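Local coordinates for integron cassette protein (Vibrio cholerae, PDB 3FY6) that is of unknown function, a mobile integron gene cassette product with a novel fold of antiparallel sheet and helices, assembled as a dimer, at residues Ile28-His32 with Lys33-Glu37; Asp96-Thr99 with Arg100-Leu104. All coordinates share one frame; numbering follows the deposited sequence.

Overall arrangement
Interaction 1 is the turn of the beta hairpin formed by strands 23-31 and 35-40, within a five-stranded antiparallel sheet, and interaction 2 lies near the start of helix 95-114, which packs against that sheet. Their centres are about 14 Å apart, and each lies about 12 Å from the centre of the chain. They meet in the hydrophobic interior: Leu31 CD1 of interaction 1 approaches Val98 CG2 of interaction 2 to 3.6 Å, and Val29 CG1 comes within 4.2 Å of Leu102 CD1. Helix 77-89 touches both through Trp88, which packs on Leu31 and Val98. Glu101 and Leu104 of interaction 2 reach the second subunit.

Interaction 1 (Ile28-His32 with Lys33-Glu37); sequences IVELH and KDYME
His32 and Tyr35 stack against each other at the turn of a beta hairpin, where strand 23-31 runs through a short loop into strand 35-40. Two backbone bonds join Glu30 and Glu37, an antiparallel hydrogen-bonded pair: Glu30 N donates to Glu37 O at 2.7 Å, and Glu37 N returns a bond to Glu30 O. Nearer the turn, His32 N donates to Tyr35 O at 3.0 Å. Outside the hairpin, Trp85 and Arg89 of helix 77-89 bond to the carbonyls of His32 and Lys33.

The aromatic pair is an offset stack with centroids 4.2 Å apart and planes inclined by 26°. Tyr35 CG occupies the position between its own N and carbonyl carbon (chi1 68°), which swings the phenol back alongside His32. His32 CB sits over the phenol face in a CH-pi contact, while Tyr35 OH lies over one face of the imidazole toward its rim. The cationic side chain of Lys46, on strand 43-50, also meets the Tyr35 ring.

On the opposite side of the sheet from Glu30 and Glu37, Leu31 and the selenomethionine Met36 form a non-hydrogen-bonded pair. Their side chains run side by side, and Leu31 CD2 touches Met36 CG at 3.7 Å. Val29 CG1 reaches the selenium of Met36 at 4.0 Å, extending this apolar patch, which packs against helix 77-89: Val29 on Phe81, Leu31 and Met36 on Trp85.

A hydrogen bond from the loop back to the end of strand 23-31 limits the imidazole's rotation. His32 NE2 donates to Glu30 OE1 at 2.8 Å in a nearly straight bond (172°), a His-carboxylate pair that could be strengthened if the ring were protonated. The carboxylate oxygen lies almost in the imidazole plane, and NE2 meets it on its anti side.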
loop_
_atom_site.group_PDB
_atom_site.type_symbol
_atom_site.label_atom_id
_atom_site.label_comp_id
_atom_site.label_asym_id
_atom_site.label_seq_id
_atom_site.Cartn_x
_atom_site.Cartn_y
_atom_site.Cartn_z
ATOM N N ILE A 28 16.186 -0.421 10.488
ATOM C CA ILE A 28 17.582 -0.241 10.106
ATOM C C ILE A 28 17.834 -0.853 8.736
ATOM O O ILE A 28 17.670 -2.054 8.537
ATOM C CB ILE A 28 18.546 -0.836 11.148
ATOM C CG1 ILE A 28 18.200 -0.315 12.541
ATOM C CG2 ILE A 28 19.994 -0.476 10.808
ATOM C CD1 ILE A 28 19.014 -0.945 13.652
ATOM N N VAL A 29 18.204 -0.008 7.785
ATOM C CA VAL A 29 18.524 -0.466 6.445
ATOM C C VAL A 29 20.033 -0.589 6.277
ATOM O O VAL A 29 20.757 0.396 6.388
ATOM C CB VAL A 29 18.001 0.513 5.387
ATOM C CG1 VAL A 29 18.216 -0.062 3.990
ATOM C CG2 VAL A 29 16.521 0.804 5.618
ATOM N N GLU A 30 20.508 -1.801 6.018
ATOM C CA GLU A 30 21.924 -2.009 5.751
ATOM C C GLU A 30 22.146 -2.188 4.255
ATOM O O GLU A 30 21.645 -3.143 3.659
ATOM C CB GLU A 30 22.445 -3.241 6.491
ATOM C CG GLU A 30 22.972 -2.980 7.881
ATOM C CD GLU A 30 23.928 -4.070 8.347
ATOM O OE1 GLU A 30 24.480 -4.789 7.481
ATOM O OE2 GLU A 30 24.134 -4.202 9.574
ATOM N N LEU A 31 22.895 -1.272 3.652
ATOM C CA LEU A 31 23.193 -1.348 2.225
ATOM C C LEU A 31 24.593 -1.893 2.014
ATOM O O LEU A 31 25.556 -1.347 2.534
ATOM C CB LEU A 31 23.097 0.037 1.582
ATOM C CG LEU A 31 21.794 0.786 1.825
ATOM C CD1 LEU A 31 21.857 2.173 1.224
ATOM C CD2 LEU A 31 20.649 -0.001 1.233
ATOM N N HIS A 32 24.694 -2.973 1.249
ATOM C CA HIS A 32 25.975 -3.517 0.834
ATOM C C HIS A 32 25.927 -3.642 -0.675
ATOM O O HIS A 32 24.857 -3.564 -1.281
ATOM C CB HIS A 32 26.207 -4.912 1.428
ATOM C CG HIS A 32 26.256 -4.941 2.922
ATOM N ND1 HIS A 32 27.443 -4.975 3.626
ATOM C CD2 HIS A 32 25.268 -4.951 3.847
ATOM C CE1 HIS A 32 27.182 -5.003 4.921
ATOM N NE2 HIS A 32 25.870 -4.988 5.083
ATOM N N LYS A 33 27.089 -3.849 -1.280
ATOM C CA LYS A 33 27.187 -4.019 -2.720
ATOM C C LYS A 33 26.355 -5.211 -3.209
ATOM O O LYS A 33 25.639 -5.108 -4.200
ATOM C CB LYS A 33 28.658 -4.175 -3.121
ATOM C CG LYS A 33 28.905 -4.893 -4.442
ATOM C CD LYS A 33 28.612 -4.011 -5.646
ATOM C CE LYS A 33 29.562 -4.337 -6.795
ATOM N NZ LYS A 33 29.823 -5.804 -6.906
ATOM N N ASP A 34 26.430 -6.324 -2.487
ATOM C CA ASP A 34 25.811 -7.569 -2.922
ATOM C C ASP A 34 24.398 -7.809 -2.395
ATOM O O ASP A 34 23.692 -8.659 -2.909
ATOM C CB ASP A 34 26.697 -8.754 -2.536
ATOM C CG ASP A 34 28.028 -8.742 -3.255
ATOM O OD1 ASP A 34 28.080 -8.214 -4.391
ATOM O OD2 ASP A 34 29.016 -9.258 -2.683
ATOM N N TYR A 35 23.982 -7.070 -1.375
ATOM C CA TYR A 35 22.668 -7.305 -0.796
ATOM C C TYR A 35 22.240 -6.133 0.068
ATOM O O TYR A 35 23.061 -5.309 0.467
ATOM C CB TYR A 35 22.690 -8.575 0.057
ATOM C CG TYR A 35 23.536 -8.438 1.311
ATOM C CD1 TYR A 35 24.856 -8.876 1.338
ATOM C CD2 TYR A 35 23.018 -7.857 2.464
ATOM C CE1 TYR A 35 25.635 -8.753 2.485
ATOM C CE2 TYR A 35 23.788 -7.730 3.617
ATOM C CZ TYR A 35 25.093 -8.180 3.619
ATOM O OH TYR A 35 25.858 -8.054 4.756
HETATM N N MSE A 36 20.947 -6.065 0.363
HETATM C CA MSE A 36 20.441 -5.087 1.318
HETATM C C MSE A 36 19.647 -5.821 2.390
HETATM O O MSE A 36 18.962 -6.797 2.092
HETATM C CB MSE A 36 19.544 -4.054 0.626
HETATM C CG MSE A 36 18.761 -3.161 1.589
HETATM SE SE MSE A 36 17.422 -2.049 0.664
HETATM C CE MSE A 36 16.980 -3.263 -0.740
ATOM N N GLU A 37 19.750 -5.358 3.631
ATOM C CA GLU A 37 18.928 -5.895 4.707
ATOM C C GLU A 37 18.137 -4.796 5.387
ATOM O O GLU A 37 18.574 -3.650 5.451
ATOM C CB GLU A 37 19.775 -6.650 5.728
ATOM C CG GLU A 37 20.465 -7.877 5.155
ATOM C CD GLU A 37 21.130 -8.729 6.217
ATOM O OE1 GLU A 37 21.350 -8.232 7.345
ATOM O OE2 GLU A 37 21.433 -9.904 5.919
#

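Interaction 2 (Asp96-Thr99 with Arg100-Leu104)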
loop_
_atom_site.group_PDB
_atom_site.type_symbol
_atom_site.label_atom_id
_atom_site.label_comp_id
_atom_site.label_asym_id
_atom_site.label_seq_id
_atom_site.Cartn_x
_atom_site.Cartn_y
_atom_site.Cartn_z
ATOM N N ASP A 96 24.942 10.138 1.684
ATOM C CA ASP A 96 24.008 11.110 2.231
ATOM C C ASP A 96 22.741 11.153 1.389
ATOM O O ASP A 96 21.637 11.294 1.920
ATOM C CB ASP A 96 24.641 12.499 2.350
ATOM C CG ASP A 96 23.870 13.405 3.293
ATOM O OD1 ASP A 96 24.224 13.462 4.491
ATOM O OD2 ASP A 96 22.894 14.040 2.848
ATOM N N GLU A 97 22.913 11.009 0.077
ATOM C CA GLU A 97 21.792 10.985 -0.849
ATOM C C GLU A 97 20.894 9.766 -0.626
ATOM O O GLU A 97 19.678 9.890 -0.610
ATOM C CB GLU A 97 22.274 11.008 -2.297
ATOM C CG GLU A 97 22.783 12.360 -2.801
ATOM C CD GLU A 97 23.425 12.235 -4.184
ATOM O OE1 GLU A 97 24.487 11.578 -4.280
ATOM O OE2 GLU A 97 22.864 12.771 -5.173
ATOM N N VAL A 98 21.479 8.587 -0.455
ATOM C CA VAL A 98 20.641 7.415 -0.272
ATOM C C VAL A 98 19.882 7.540 1.050
ATOM O O VAL A 98 18.743 7.115 1.161
ATOM C CB VAL A 98 21.414 6.086 -0.391
ATOM C CG1 VAL A 98 22.341 5.868 0.798
ATOM C CG2 VAL A 98 20.423 4.910 -0.524
ATOM N N THR A 99 20.514 8.170 2.035
ATOM C CA THR A 99 19.876 8.421 3.315
ATOM C C THR A 99 18.638 9.291 3.186
ATOM O O THR A 99 17.571 8.920 3.676
ATOM C CB THR A 99 20.845 9.069 4.314
ATOM O OG1 THR A 99 21.929 8.167 4.550
ATOM C CG2 THR A 99 20.136 9.352 5.634
ATOM N N ARG A 100 18.783 10.445 2.535
ATOM C CA ARG A 100 17.649 11.354 2.356
ATOM C C ARG A 100 16.536 10.750 1.505
ATOM O O ARG A 100 15.357 10.851 1.857
ATOM C CB ARG A 100 18.084 12.705 1.783
ATOM C CG ARG A 100 18.541 13.689 2.836
ATOM C CD ARG A 100 17.581 13.716 4.038
ATOM N NE ARG A 100 16.268 14.300 3.743
ATOM C CZ ARG A 100 15.330 14.515 4.665
ATOM N NH1 ARG A 100 15.563 14.186 5.926
ATOM N NH2 ARG A 100 14.159 15.053 4.336
ATOM N N GLU A 101 16.897 10.117 0.392
ATOM C CA GLU A 101 15.882 9.516 -0.462
ATOM C C GLU A 101 15.048 8.460 0.315
ATOM O O GLU A 101 13.824 8.401 0.181
ATOM C CB GLU A 101 16.506 8.939 -1.736
ATOM C CG GLU A 101 17.200 10.005 -2.634
ATOM C CD GLU A 101 16.279 11.164 -3.036
ATOM O OE1 GLU A 101 15.051 10.993 -3.032
ATOM O OE2 GLU A 101 16.784 12.256 -3.361
ATOM N N LEU A 102 15.704 7.645 1.139
ATOM C CA LEU A 102 14.994 6.645 1.936
ATOM C C LEU A 102 14.178 7.305 3.039
ATOM O O LEU A 102 13.093 6.836 3.388
ATOM C CB LEU A 102 15.965 5.637 2.546
ATOM C CG LEU A 102 16.556 4.605 1.585
ATOM C CD1 LEU A 102 17.519 3.703 2.330
ATOM C CD2 LEU A 102 15.446 3.783 0.940
ATOM N N GLU A 103 14.701 8.394 3.596
ATOM C CA GLU A 103 13.941 9.146 4.586
ATOM C C GLU A 103 12.664 9.736 4.000
ATOM O O GLU A 103 11.670 9.882 4.712
ATOM C CB GLU A 103 14.805 10.231 5.234
ATOM C CG GLU A 103 15.856 9.634 6.195
ATOM C CD GLU A 103 16.767 10.672 6.847
ATOM O OE1 GLU A 103 16.959 11.763 6.268
ATOM O OE2 GLU A 103 17.303 10.388 7.942
ATOM N N LEU A 104 12.679 10.077 2.710
ATOM C CA LEU A 104 11.464 10.586 2.091
ATOM C C LEU A 104 10.437 9.449 1.949
ATOM O O LEU A 104 9.222 9.682 1.983
ATOM C CB LEU A 104 11.741 11.263 0.736
ATOM C CG LEU A 104 12.640 12.506 0.686
ATOM C CD1 LEU A 104 12.697 13.062 -0.744
ATOM C CD2 LEU A 104 12.150 13.588 1.645
#
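Arg100 and Asp96 are joined by the first of four successive i to i+4 backbone bonds, Arg100 N to Asp96 O at 3.0 Å, in the early turns of alpha-helix 95-114. The Arg100 side chain bends at chi2 and chi3, which turns its guanidinium along the helix surface toward Glu103.

Glu101 N donates to Glu97 O in a nearly straight bond (172°). Glu101 CG also lies 3.2 Å from Glu97 O, and the Glu101 carboxylate is hydrogen-bonded to Ser119 of the second subunit.

Leu102 N continues the series to Val98 O, while Leu102 CD1 meets Val98 CG2 at 4.2 Å on the buried side.

Glu103 N binds Thr99 O at 2.9 Å. The extended Glu103 side chain runs beside Thr99, bringing OE2 to 3.8 Å from Thr99 CG2, and Glu103 OE1 forms a salt bridge with Arg100 NH1 at 2.8 Å, although the hydrogen bond is weak (128°). Thr99 OG1 bonds back to Asn95 O.

Leu104 packs on Ser119 of the second subunit. Thr99, Leu102 and Glu103 lie against strand 10-18; on helix 77-89, Val98 meets Trp88 and Leu102 meets Ala84.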